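Local coordinates for protein D-mannose isomerase (Marinomonas mediterranea, PDB 5X32) that catalyses the reversible isomerisation of D-mannose to D-fructose, and less efficiently isomerises D-lyxose, but does not act on D-glucose, at residues F38-S43 against N369-A374; V118-S123 against L183-D188; G154-E159 against K200-N205. All blocks are in the same frame, centred on the assembly; numbering follows the deposited sequence.

How the contacts relate
The three contacts show how one single-chain helical fold is tied together at different depths. Contact 1 joins two loops from near the two ends of the sequence, and the segments of contacts 2 and 3 both lie between them in the chain. The centre of contact 1 is about 28 Å from that of contact 2 and about 34 Å from that of contact 3. Contacts 2 and 3 are neighbours: helices 173-190 and 193-212 follow one another, and Leu183 CD1 meets Leu202 CD1 at 4.0 Å. His380, probably a catalytic proton donor/acceptor, lies about 9 Å, side chain to side chain, from Leu120 of contact 2 and about 10 Å from Ser372 of contact 1.

Contact 1 (F38-S43 against N369-A374); sequences FKDDGS and NNKSPA
This is a loop-to-loop contact built on an isolated antiparallel bridge with a classic beta bulge, in which a loop leading to strand 49-51 meets the one before helix 379-390. It thus joins the early and late parts of the alpha/alpha barrel expected of the N-acylglucosamine 2-epimerase family. Phe38 and Ser372 form the hydrogen-bonded pair: Phe38 N donates to Ser372 O at 2.9 Å from above the carbonyl plane, whereas Ser372 N returns an almost straight bond (174°) to an in-plane lone pair of Phe38 O. Lys371 and Ser372 together face Phe38, which makes the bulge. Directly after Phe38, Lys39 to Gly42 form a type I turn, and Asp40 N reaches Asn369 O at 2.7 Å. Overlapping the end of this turn, Asp41 OD1 accepts from Ser43 N, an Asx turn, and also from Ser43 OG.

The Phe38 ring turns its edge to Ser372 O, with CD2 3.7 Å from that oxygen, and Tyr23 meets the same ring edge-to-face. Tyr23 OH also bonds to Ser372 OG. Lys39 bends at chi2 (73°) and lays its CE 3.2 Å from Asn369 OD1, while its NZ makes only a weak bond to Asn370 OD1 and has a cation-pi partner in Tyr45. Asp40 crosses Asn369 obliquely, its carboxylate plane 88° from the amide plane; OD2 of this aspartate bonds to Gln366.

In Lys371, CG stands anti to the backbone N, and bends at chi2, chi3 and chi4 fold the chain back over the turn. The ammonium reaches Asp350 in a salt bridge and Gly354 O as well, while Lys371 NZ donates to an in-plane lone pair of Asp40 O at 2.5 Å.

Contact 2 (V118-S123 against L183-D188); sequences VILAYS and LMSAFD
Two helices run almost side by side in a buried contact, their short segments crossing at 23° with an axis separation of 8.5 Å, and small side chains make the approach possible. No hydrogen bond passes between them. Ser123 OG lies anti to the carbonyl carbon (chi1 -61°), which turns the hydroxyl back along its own helix to donate to Ile119 O at 3.1 Å, from above the carbonyl plane. That oxygen already accepts from Ser123 N, so two donors share it. Ser123 OG also rests 3.3 Å from Ala186 CA. Ser185 takes a different rotamer, OG anti to the backbone N (chi1 -177°), and so presents OG to Ser123 CB at 3.2 Å. Leu120 likewise has CG anti to its backbone N, which sends CD1 onto Ser185 CB at 3.6 Å. On the other flank of Ser123, Ile119 brings CG2 to Ala186 CB at 4.3 Å, and its CD1 comes up to Leu183 CD2. An alanine at Ser123 would lose both the bond to Ile119 O and the hydroxyl contact with Ala186, and would probably loosen the packing of the two helices. Helix 52-69 abuts helix 112-127 through Leu120, helix 249-265 meets helix 173-190 through Met184, and helices 133-147 and 193-212 lie against Ile119 and Leu183, consistent with neighbouring inner helices of an alpha/alpha barrel backed by outer ones.

Contact 3 (G154-E159 against K200-N205); sequences GLYLDE and KLLAKN
Leu202 projects from helix 193-212 into the angle between a tyrosine ring and the backbone that leads into strand 155-160, and its two methyl groups divide the work. Leu202 CD1 goes to the edge of the Tyr156 ring, in the ring plane, 3.7 Å from Tyr156 CE2, so the aromatic face is not what it touches; the two side chains cross at about a right angle. Leu202 CD2 lies alongside the same CD2-CE2 edge and reaches the strand's start, 3.5 Å from Gly154 O and 4.0 Å from Leu155 CD2. Both Leu202 and Tyr156 carry CG anti to the carbonyl carbon, which brings the Leu202 methyls against the side of the ring. Leu155 crosses Leu202 obliquely, and Leu155 CD2 also reaches Asn205 CB at 3.8 Å. One turn on, Asn205 points its amide at the glycine: Asn205 ND2 donates to Gly154 O at 2.9 Å, a weak bond bent to 125°. Gly154 sits at positive phi (72°), and a CB there would collide with Asn205 ND2. Helix 173-190 packs against this cluster through Asn176 and Met179, and Trp149 adds its ring to Tyr156 and Leu202. The chemistry is that of a mainly apolar strand-to-helix contact, away from the two histidines that are probably catalytic, where hydrocarbon packing does most of the holding and one weak, bent hydrogen bond from the Asn205 side-chain amide serves the glycine carbonyl.

Contact 1 (F38-S43 against N369-A374)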
ATOM      1  N   PHE A  38      -6.982  11.449 -12.134  1.00 56.12           N
ATOM      2  CA  PHE A  38      -6.212  11.717 -13.327  1.00 54.32           C
ATOM      3  C   PHE A  38      -6.590  10.790 -14.463  1.00 57.19           C
ATOM      4  O   PHE A  38      -6.762   9.577 -14.287  1.00 56.51           O
ATOM      5  CB  PHE A  38      -4.724  11.584 -13.017  1.00 54.63           C
ATOM      6  CG  PHE A  38      -4.269  12.461 -11.895  1.00 52.65           C
ATOM      7  CD1 PHE A  38      -3.885  13.768 -12.130  1.00 54.05           C
ATOM      8  CD2 PHE A  38      -4.250  11.989 -10.595  1.00 55.56           C
ATOM      9  CE1 PHE A  38      -3.480  14.585 -11.100  1.00 51.14           C
ATOM     10  CE2 PHE A  38      -3.836  12.801  -9.550  1.00 53.79           C
ATOM     11  CZ  PHE A  38      -3.452  14.100  -9.810  1.00 58.62           C
ATOM     12  N   LYS A  39      -6.671  11.389 -15.639  1.00 55.96           N
ATOM     13  CA  LYS A  39      -6.904  10.684 -16.876  1.00 56.05           C
ATOM     14  C   LYS A  39      -5.583  10.072 -17.325  1.00 53.86           C
ATOM     15  O   LYS A  39      -4.530  10.440 -16.809  1.00 50.33           O
ATOM     16  CB  LYS A  39      -7.449  11.674 -17.911  1.00 54.59           C
ATOM     17  CG  LYS A  39      -8.709  11.237 -18.602  1.00 57.38           C
ATOM     18  CD  LYS A  39      -9.925  11.315 -17.718  1.00 52.74           C
ATOM     19  CE  LYS A  39     -10.997  10.401 -18.278  1.00 53.51           C
ATOM     20  NZ  LYS A  39     -12.315  10.640 -17.661  1.00 56.18           N
ATOM     21  N   ASP A  40      -5.621   9.139 -18.269  1.00 51.49           N
ATOM     22  CA  ASP A  40      -4.374   8.582 -18.796  1.00 55.33           C
ATOM     23  C   ASP A  40      -3.380   9.660 -19.240  1.00 58.69           C
ATOM     24  O   ASP A  40      -2.175   9.530 -19.010  1.00 59.00           O
ATOM     25  CB  ASP A  40      -4.624   7.628 -19.970  1.00 60.02           C
ATOM     26  CG  ASP A  40      -5.258   6.287 -19.545  1.00 64.34           C
ATOM     27  OD1 ASP A  40      -5.125   5.885 -18.364  1.00 61.63           O
ATOM     28  OD2 ASP A  40      -5.852   5.613 -20.422  1.00 63.08           O
ATOM     29  N   ASP A  41      -3.895  10.717 -19.874  1.00 59.44           N
ATOM     30  CA  ASP A  41      -3.065  11.759 -20.492  1.00 54.73           C
ATOM     31  C   ASP A  41      -2.495  12.761 -19.468  1.00 60.04           C
ATOM     32  O   ASP A  41      -1.620  13.566 -19.790  1.00 63.48           O
ATOM     33  CB  ASP A  41      -3.897  12.500 -21.545  1.00 50.67           C
ATOM     34  CG  ASP A  41      -5.084  13.297 -20.924  1.00 63.88           C
ATOM     35  OD1 ASP A  41      -5.087  13.530 -19.692  1.00 62.49           O
ATOM     36  OD2 ASP A  41      -6.031  13.678 -21.654  1.00 56.90           O
ATOM     37  N   GLY A  42      -2.969  12.667 -18.226  1.00 58.12           N
ATOM     38  CA  GLY A  42      -2.546  13.541 -17.149  1.00 55.33           C
ATOM     39  C   GLY A  42      -3.615  14.519 -16.704  1.00 62.78           C
ATOM     40  O   GLY A  42      -3.448  15.223 -15.692  1.00 60.35           O
ATOM     41  N   SER A  43      -4.724  14.556 -17.443  1.00 60.90           N
ATOM     42  CA  SER A  43      -5.795  15.523 -17.174  1.00 57.95           C
ATOM     43  C   SER A  43      -6.419  15.275 -15.820  1.00 58.31           C
ATOM     44  O   SER A  43      -6.662  14.123 -15.456  1.00 63.73           O
ATOM     45  CB  SER A  43      -6.897  15.432 -18.227  1.00 54.68           C
ATOM     46  OG  SER A  43      -6.424  15.815 -19.501  1.00 74.91           O
ATOM     47  N   ASN A 369      -9.995   5.159 -19.581  1.00 60.82           N
ATOM     48  CA  ASN A 369      -8.806   6.002 -19.552  1.00 59.33           C
ATOM     49  C   ASN A 369      -8.607   6.733 -18.220  1.00 62.43           C
ATOM     50  O   ASN A 369      -8.010   7.820 -18.164  1.00 64.91           O
ATOM     51  CB  ASN A 369      -8.850   6.998 -20.712  1.00 64.00           C
ATOM     52  CG  ASN A 369     -10.008   7.973 -20.604  1.00 70.57           C
ATOM     53  OD1 ASN A 369     -11.044   7.669 -20.000  1.00 72.64           O
ATOM     54  ND2 ASN A 369      -9.840   9.158 -21.189  1.00 68.63           N
ATOM     55  N   ASN A 370      -9.115   6.134 -17.147  1.00 61.52           N
ATOM     56  CA  ASN A 370      -8.846   6.630 -15.806  1.00 58.23           C
ATOM     57  C   ASN A 370      -7.582   6.053 -15.174  1.00 52.34           C
ATOM     58  O   ASN A 370      -7.653   5.124 -14.378  1.00 55.61           O
ATOM     59  CB  ASN A 370     -10.052   6.378 -14.900  1.00 60.40           C
ATOM     60  CG  ASN A 370     -11.225   7.285 -15.244  1.00 64.26           C
ATOM     61  OD1 ASN A 370     -11.043   8.312 -15.885  1.00 66.38           O
ATOM     62  ND2 ASN A 370     -12.417   6.937 -14.780  1.00 66.47           N
ATOM     63  N   LYS A 371      -6.433   6.634 -15.516  1.00 51.01           N
ATOM     64  CA  LYS A 371      -5.139   6.225 -14.960  1.00 52.29           C
ATOM     65  C   LYS A 371      -5.148   6.141 -13.417  1.00 51.94           C
ATOM     66  O   LYS A 371      -4.819   5.100 -12.855  1.00 47.20           O
ATOM     67  CB  LYS A 371      -4.049   7.207 -15.437  1.00 48.82           C
ATOM     68  CG  LYS A 371      -2.590   6.885 -15.055  1.00 44.66           C
ATOM     69  CD  LYS A 371      -1.872   6.057 -16.113  1.00 49.94           C
ATOM     70  CE  LYS A 371      -1.876   6.705 -17.498  1.00 54.82           C
ATOM     71  NZ  LYS A 371      -0.853   7.777 -17.747  1.00 55.13           N
ATOM     72  N   SER A 372      -5.546   7.226 -12.743  1.00 54.90           N
ATOM     73  CA  SER A 372      -5.510   7.271 -11.284  1.00 50.48           C
ATOM     74  C   SER A 372      -6.689   7.994 -10.631  1.00 54.85           C
ATOM     75  O   SER A 372      -6.597   9.172 -10.316  1.00 54.68           O
ATOM     76  CB  SER A 372      -4.225   7.934 -10.815  1.00 48.57           C
ATOM     77  OG  SER A 372      -3.099   7.273 -11.334  1.00 47.48           O
ATOM     78  N   PRO A 373      -7.778   7.269 -10.352  1.00 57.54           N
ATOM     79  CA  PRO A 373      -8.881   7.830  -9.560  1.00 50.22           C
ATOM     80  C   PRO A 373      -8.431   7.992  -8.106  1.00 52.35           C
ATOM     81  O   PRO A 373      -7.283   7.662  -7.815  1.00 55.65           O
ATOM     82  CB  PRO A 373      -9.984   6.781  -9.706  1.00 48.62           C
ATOM     83  CG  PRO A 373      -9.246   5.512  -9.972  1.00 44.56           C
ATOM     84  CD  PRO A 373      -8.010   5.863 -10.728  1.00 46.42           C
ATOM     85  N   ALA A 374      -9.262   8.540  -7.225  1.00 54.79           N
ATOM     86  CA  ALA A 374      -8.847   8.696  -5.825  1.00 56.06           C
ATOM     87  C   ALA A 374      -8.449   7.348  -5.270  1.00 52.96           C
ATOM     88  O   ALA A 374      -9.088   6.337  -5.560  1.00 58.32           O
ATOM     89  CB  ALA A 374      -9.948   9.308  -4.971  1.00 54.68           C
TER
HETATM   90  O   HOH W   1      -6.579  10.353 -21.517  1.00 55.04           O

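Contact 2 (V118-S123 against L183-D188)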
ATOM      1  N   VAL A 118      -2.377   7.738   7.635  1.00 56.57           N
ATOM      2  CA  VAL A 118      -2.066   8.993   8.304  1.00 50.91           C
ATOM      3  C   VAL A 118      -0.723   8.852   9.041  1.00 53.59           C
ATOM      4  O   VAL A 118       0.162   9.720   8.918  1.00 53.09           O
ATOM      5  CB  VAL A 118      -3.183   9.409   9.290  1.00 57.66           C
ATOM      6  CG1 VAL A 118      -2.706  10.543  10.209  1.00 51.77           C
ATOM      7  CG2 VAL A 118      -4.406   9.876   8.526  1.00 56.72           C
ATOM      8  N   ILE A 119      -0.551   7.738   9.755  1.00 50.81           N
ATOM      9  CA  ILE A 119       0.722   7.428  10.404  1.00 51.77           C
ATOM     10  C   ILE A 119       1.866   7.302   9.393  1.00 54.76           C
ATOM     11  O   ILE A 119       2.955   7.837   9.609  1.00 56.29           O
ATOM     12  CB  ILE A 119       0.622   6.129  11.234  1.00 57.10           C
ATOM     13  CG1 ILE A 119      -0.142   6.399  12.528  1.00 62.03           C
ATOM     14  CG2 ILE A 119       2.002   5.579  11.573  1.00 59.62           C
ATOM     15  CD1 ILE A 119      -0.405   5.179  13.348  1.00 56.45           C
ATOM     16  N   LEU A 120       1.608   6.633   8.272  1.00 51.71           N
ATOM     17  CA  LEU A 120       2.619   6.498   7.226  1.00 55.23           C
ATOM     18  C   LEU A 120       3.088   7.863   6.731  1.00 53.55           C
ATOM     19  O   LEU A 120       4.306   8.141   6.642  1.00 57.07           O
ATOM     20  CB  LEU A 120       2.069   5.677   6.059  1.00 51.64           C
ATOM     21  CG  LEU A 120       3.078   5.411   4.945  1.00 53.81           C
ATOM     22  CD1 LEU A 120       4.130   4.403   5.384  1.00 53.80           C
ATOM     23  CD2 LEU A 120       2.379   4.994   3.655  1.00 58.78           C
ATOM     24  N   ALA A 121       2.114   8.724   6.440  1.00 50.60           N
ATOM     25  CA  ALA A 121       2.407  10.079   5.982  1.00 56.61           C
ATOM     26  C   ALA A 121       3.200  10.860   7.040  1.00 59.41           C
ATOM     27  O   ALA A 121       4.173  11.537   6.703  1.00 65.10           O
ATOM     28  CB  ALA A 121       1.122  10.823   5.626  1.00 53.38           C
ATOM     29  N   TYR A 122       2.820  10.750   8.314  1.00 54.86           N
ATOM     30  CA  TYR A 122       3.581  11.462   9.355  1.00 64.65           C
ATOM     31  C   TYR A 122       5.008  10.938   9.473  1.00 68.05           C
ATOM     32  O   TYR A 122       5.921  11.750   9.653  1.00 63.30           O
ATOM     33  CB  TYR A 122       2.877  11.402  10.727  1.00 61.47           C
ATOM     34  CG  TYR A 122       1.644  12.282  10.778  1.00 58.15           C
ATOM     35  CD1 TYR A 122       1.513  13.351   9.907  1.00 51.45           C
ATOM     36  CD2 TYR A 122       0.594  12.013  11.651  1.00 54.77           C
ATOM     37  CE1 TYR A 122       0.394  14.150   9.920  1.00 58.86           C
ATOM     38  CE2 TYR A 122      -0.535  12.810  11.673  1.00 52.72           C
ATOM     39  CZ  TYR A 122      -0.629  13.883  10.802  1.00 55.60           C
ATOM     40  OH  TYR A 122      -1.742  14.694  10.788  1.00 55.30           O
ATOM     41  N   SER A 123       5.209   9.616   9.338  1.00 60.30           N
ATOM     42  CA  SER A 123       6.567   9.070   9.317  1.00 58.91           C
ATOM     43  C   SER A 123       7.366   9.788   8.251  1.00 63.38           C
ATOM     44  O   SER A 123       8.428  10.344   8.522  1.00 65.56           O
ATOM     45  CB  SER A 123       6.588   7.569   9.017  1.00 63.85           C
ATOM     46  OG  SER A 123       5.888   6.821   9.986  1.00 74.13           O
ATOM     47  N   LEU A 183       3.466   1.105  10.807  1.00 55.12           N
ATOM     48  CA  LEU A 183       4.215   1.058  12.058  1.00 60.05           C
ATOM     49  C   LEU A 183       5.688   0.702  11.836  1.00 66.94           C
ATOM     50  O   LEU A 183       6.541   1.163  12.608  1.00 67.05           O
ATOM     51  CB  LEU A 183       3.571   0.084  13.026  1.00 60.80           C
ATOM     52  CG  LEU A 183       2.222   0.607  13.516  1.00 64.57           C
ATOM     53  CD1 LEU A 183       1.517  -0.465  14.304  1.00 61.27           C
ATOM     54  CD2 LEU A 183       2.406   1.848  14.358  1.00 61.97           C
ATOM     55  N   MET A 184       5.999  -0.107  10.810  1.00 54.48           N
ATOM     56  CA  MET A 184       7.412  -0.258  10.438  1.00 53.82           C
ATOM     57  C   MET A 184       8.033   1.061   9.958  1.00 62.40           C
ATOM     58  O   MET A 184       9.185   1.385  10.292  1.00 60.06           O
ATOM     59  CB  MET A 184       7.582  -1.302   9.353  1.00 54.78           C
ATOM     60  CG  MET A 184       7.447  -2.716   9.860  1.00 65.14           C
ATOM     61  SD  MET A 184       7.532  -3.893   8.515  1.00 67.33           S
ATOM     62  CE  MET A 184       9.185  -3.553   8.002  1.00 52.18           C
ATOM     63  N   SER A 185       7.265   1.833   9.186  1.00 60.40           N
ATOM     64  CA  SER A 185       7.751   3.132   8.728  1.00 57.93           C
ATOM     65  C   SER A 185       8.017   4.044   9.933  1.00 66.87           C
ATOM     66  O   SER A 185       8.996   4.814   9.974  1.00 62.26           O
ATOM     67  CB  SER A 185       6.741   3.780   7.785  1.00 58.66           C
ATOM     68  OG  SER A 185       7.225   5.009   7.266  1.00 69.37           O
ATOM     69  N   ALA A 186       7.142   3.924  10.926  1.00 64.04           N
ATOM     70  CA  ALA A 186       7.237   4.724  12.134  1.00 65.33           C
ATOM     71  C   ALA A 186       8.476   4.321  12.920  1.00 67.46           C
ATOM     72  O   ALA A 186       9.205   5.172  13.417  1.00 71.28           O
ATOM     73  CB  ALA A 186       5.983   4.562  12.984  1.00 62.02           C
ATOM     74  N   PHE A 187       8.704   3.022  13.054  1.00 66.41           N
ATOM     75  CA  PHE A 187       9.908   2.551  13.726  1.00 70.06           C
ATOM     76  C   PHE A 187      11.183   3.019  13.026  1.00 67.81           C
ATOM     77  O   PHE A 187      12.153   3.356  13.680  1.00 72.14           O
ATOM     78  CB  PHE A 187       9.917   1.033  13.859  1.00 67.93           C
ATOM     79  CG  PHE A 187      11.214   0.496  14.379  1.00 73.61           C
ATOM     80  CD1 PHE A 187      11.579   0.710  15.698  1.00 74.15           C
ATOM     81  CD2 PHE A 187      12.072  -0.216  13.563  1.00 75.99           C
ATOM     82  CE1 PHE A 187      12.778   0.222  16.192  1.00 73.29           C
ATOM     83  CE2 PHE A 187      13.271  -0.710  14.057  1.00 76.74           C
ATOM     84  CZ  PHE A 187      13.622  -0.490  15.370  1.00 68.21           C
ATOM     85  N   ASP A 188      11.214   2.993  11.702  1.00 67.75           N
ATOM     86  CA  ASP A 188      12.405   3.477  11.009  1.00 68.91           C
ATOM     87  C   ASP A 188      12.615   4.973  11.257  1.00 77.45           C
ATOM     88  O   ASP A 188      13.742   5.435  11.467  1.00 76.36           O
ATOM     89  CB  ASP A 188      12.310   3.227   9.502  1.00 72.70           C
ATOM     90  CG  ASP A 188      12.495   1.768   9.117  1.00 76.49           C
ATOM     91  OD1 ASP A 188      12.847   0.916   9.973  1.00 78.70           O
ATOM     92  OD2 ASP A 188      12.304   1.482   7.917  1.00 79.31           O
TER

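Contact 3 (G154-E159 against K200-N205)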
ATOM      1  N   GLY A 154      -5.467  -8.850  19.583  1.00 63.99           N
ATOM      2  CA  GLY A 154      -4.179  -8.408  19.096  1.00 62.74           C
ATOM      3  C   GLY A 154      -4.320  -7.824  17.709  1.00 69.64           C
ATOM      4  O   GLY A 154      -3.365  -7.835  16.928  1.00 68.50           O
ATOM      5  N   LEU A 155      -5.509  -7.307  17.408  1.00 65.13           N
ATOM      6  CA  LEU A 155      -5.786  -6.722  16.103  1.00 61.00           C
ATOM      7  C   LEU A 155      -6.519  -5.407  16.245  1.00 64.64           C
ATOM      8  O   LEU A 155      -6.986  -5.068  17.327  1.00 68.47           O
ATOM      9  CB  LEU A 155      -6.609  -7.690  15.255  1.00 60.41           C
ATOM     10  CG  LEU A 155      -5.824  -8.933  14.841  1.00 63.02           C
ATOM     11  CD1 LEU A 155      -6.716 -10.010  14.234  1.00 59.07           C
ATOM     12  CD2 LEU A 155      -4.721  -8.512  13.867  1.00 59.71           C
ATOM     13  N   TYR A 156      -6.639  -4.675  15.140  1.00 66.08           N
ATOM     14  CA  TYR A 156      -7.430  -3.451  15.101  1.00 58.73           C
ATOM     15  C   TYR A 156      -8.742  -3.725  14.379  1.00 58.26           C
ATOM     16  O   TYR A 156      -8.771  -4.415  13.354  1.00 55.52           O
ATOM     17  CB  TYR A 156      -6.687  -2.337  14.384  1.00 58.20           C
ATOM     18  CG  TYR A 156      -5.465  -1.801  15.076  1.00 60.93           C
ATOM     19  CD1 TYR A 156      -5.563  -0.768  15.997  1.00 61.21           C
ATOM     20  CD2 TYR A 156      -4.203  -2.309  14.788  1.00 60.77           C
ATOM     21  CE1 TYR A 156      -4.440  -0.255  16.614  1.00 61.06           C
ATOM     22  CE2 TYR A 156      -3.075  -1.806  15.402  1.00 61.45           C
ATOM     23  CZ  TYR A 156      -3.200  -0.778  16.314  1.00 63.77           C
ATOM     24  OH  TYR A 156      -2.077  -0.276  16.927  1.00 64.77           O
ATOM     25  N   LEU A 157      -9.831  -3.194  14.914  1.00 56.50           N
ATOM     26  CA  LEU A 157     -11.094  -3.248  14.197  1.00 64.02           C
ATOM     27  C   LEU A 157     -11.101  -2.251  13.011  1.00 65.54           C
ATOM     28  O   LEU A 157     -10.147  -1.488  12.806  1.00 51.44           O
ATOM     29  CB  LEU A 157     -12.250  -3.008  15.161  1.00 65.41           C
ATOM     30  CG  LEU A 157     -12.319  -1.693  15.916  1.00 61.26           C
ATOM     31  CD1 LEU A 157     -13.147  -0.691  15.134  1.00 65.11           C
ATOM     32  CD2 LEU A 157     -12.927  -1.973  17.245  1.00 60.91           C
ATOM     33  N   ASP A 158     -12.161  -2.262  12.216  1.00 61.13           N
ATOM     34  CA  ASP A 158     -12.055  -1.582  10.949  1.00 67.55           C
ATOM     35  C   ASP A 158     -12.540  -0.143  10.991  1.00 72.71           C
ATOM     36  O   ASP A 158     -11.788   0.772  10.642  1.00 71.24           O
ATOM     37  CB  ASP A 158     -12.813  -2.363   9.876  1.00 73.08           C
ATOM     38  CG  ASP A 158     -12.710  -1.714   8.507  1.00 86.55           C
ATOM     39  OD1 ASP A 158     -11.669  -1.070   8.225  1.00 92.33           O
ATOM     40  OD2 ASP A 158     -13.660  -1.854   7.703  1.00 91.31           O
ATOM     41  N   GLU A 159     -13.780   0.071  11.410  1.00 70.56           N
ATOM     42  CA  GLU A 159     -14.315   1.419  11.371  1.00 72.80           C
ATOM     43  C   GLU A 159     -15.272   1.745  12.514  1.00 73.67           C
ATOM     44  O   GLU A 159     -16.033   0.894  12.984  1.00 71.83           O
ATOM     45  CB  GLU A 159     -14.980   1.684  10.019  1.00 75.01           C
ATOM     46  CG  GLU A 159     -16.203   0.864   9.740  1.00 78.67           C
ATOM     47  CD  GLU A 159     -17.093   1.520   8.709  1.00 82.77           C
ATOM     48  OE1 GLU A 159     -17.943   2.360   9.094  1.00 75.74           O
ATOM     49  OE2 GLU A 159     -16.925   1.209   7.512  1.00 90.19           O
ATOM     50  N   LYS A 200       5.133  -6.306  14.641  1.00 62.90           N
ATOM     51  CA  LYS A 200       5.372  -7.748  14.679  1.00 60.62           C
ATOM     52  C   LYS A 200       4.197  -8.536  15.249  1.00 57.46           C
ATOM     53  O   LYS A 200       3.935  -9.674  14.817  1.00 57.33           O
ATOM     54  CB  LYS A 200       6.652  -8.047  15.446  1.00 54.99           C
ATOM     55  CG  LYS A 200       7.833  -7.248  14.937  1.00 63.63           C
ATOM     56  CD  LYS A 200       9.104  -7.624  15.660  1.00 70.41           C
ATOM     57  CE  LYS A 200       9.132  -9.115  15.908  1.00 61.15           C
ATOM     58  NZ  LYS A 200      10.506  -9.626  16.100  1.00 67.48           N
ATOM     59  N   LEU A 201       3.478  -7.928  16.187  1.00 58.78           N
ATOM     60  CA  LEU A 201       2.290  -8.573  16.752  1.00 59.48           C
ATOM     61  C   LEU A 201       1.179  -8.719  15.704  1.00 61.04           C
ATOM     62  O   LEU A 201       0.516  -9.761  15.617  1.00 55.85           O
ATOM     63  CB  LEU A 201       1.777  -7.787  17.958  1.00 61.19           C
ATOM     64  CG  LEU A 201       0.526  -8.329  18.659  1.00 63.69           C
ATOM     65  CD1 LEU A 201       0.644  -9.799  18.984  1.00 50.92           C
ATOM     66  CD2 LEU A 201       0.185  -7.518  19.907  1.00 61.75           C
ATOM     67  N   LEU A 202       0.979  -7.662  14.917  1.00 62.21           N
ATOM     68  CA  LEU A 202      -0.000  -7.668  13.840  1.00 57.77           C
ATOM     69  C   LEU A 202       0.385  -8.719  12.805  1.00 59.51           C
ATOM     70  O   LEU A 202      -0.457  -9.510  12.339  1.00 56.25           O
ATOM     71  CB  LEU A 202      -0.102  -6.281  13.206  1.00 56.76           C
ATOM     72  CG  LEU A 202      -0.663  -5.211  14.139  1.00 58.90           C
ATOM     73  CD1 LEU A 202      -0.607  -3.820  13.526  1.00 57.54           C
ATOM     74  CD2 LEU A 202      -2.085  -5.580  14.517  1.00 61.94           C
ATOM     75  N   ALA A 203       1.666  -8.712  12.446  1.00 59.97           N
ATOM     76  CA  ALA A 203       2.204  -9.690  11.509  1.00 58.64           C
ATOM     77  C   ALA A 203       1.885 -11.091  11.985  1.00 58.66           C
ATOM     78  O   ALA A 203       1.329 -11.878  11.224  1.00 58.57           O
ATOM     79  CB  ALA A 203       3.713  -9.518  11.342  1.00 58.42           C
ATOM     80  N   LYS A 204       2.197 -11.386  13.252  1.00 56.85           N
ATOM     81  CA  LYS A 204       1.945 -12.718  13.807  1.00 61.28           C
ATOM     82  C   LYS A 204       0.463 -13.067  13.755  1.00 62.85           C
ATOM     83  O   LYS A 204       0.086 -14.189  13.375  1.00 58.05           O
ATOM     84  CB  LYS A 204       2.442 -12.833  15.249  1.00 66.31           C
ATOM     85  CG  LYS A 204       2.128 -14.201  15.880  1.00 59.77           C
ATOM     86  CD  LYS A 204       3.205 -14.680  16.835  1.00 63.61           C
ATOM     87  CE  LYS A 204       4.301 -15.420  16.090  1.00 73.02           C
ATOM     88  NZ  LYS A 204       5.575 -15.569  16.836  1.00 73.45           N
ATOM     89  N   ASN A 205      -0.365 -12.127  14.211  1.00 55.53           N
ATOM     90  CA  ASN A 205      -1.797 -12.365  14.317  1.00 58.85           C
ATOM     91  C   ASN A 205      -2.538 -12.578  13.012  1.00 62.09           C
ATOM     92  O   ASN A 205      -3.510 -13.347  12.955  1.00 64.50           O
ATOM     93  CB  ASN A 205      -2.438 -11.235  15.095  1.00 58.34           C
ATOM     94  CG  ASN A 205      -2.288 -11.445  16.562  1.00 64.82           C
ATOM     95  OD1 ASN A 205      -2.448 -12.576  17.022  1.00 57.99           O
ATOM     96  ND2 ASN A 205      -1.967 -10.390  17.313  1.00 65.57           N
TER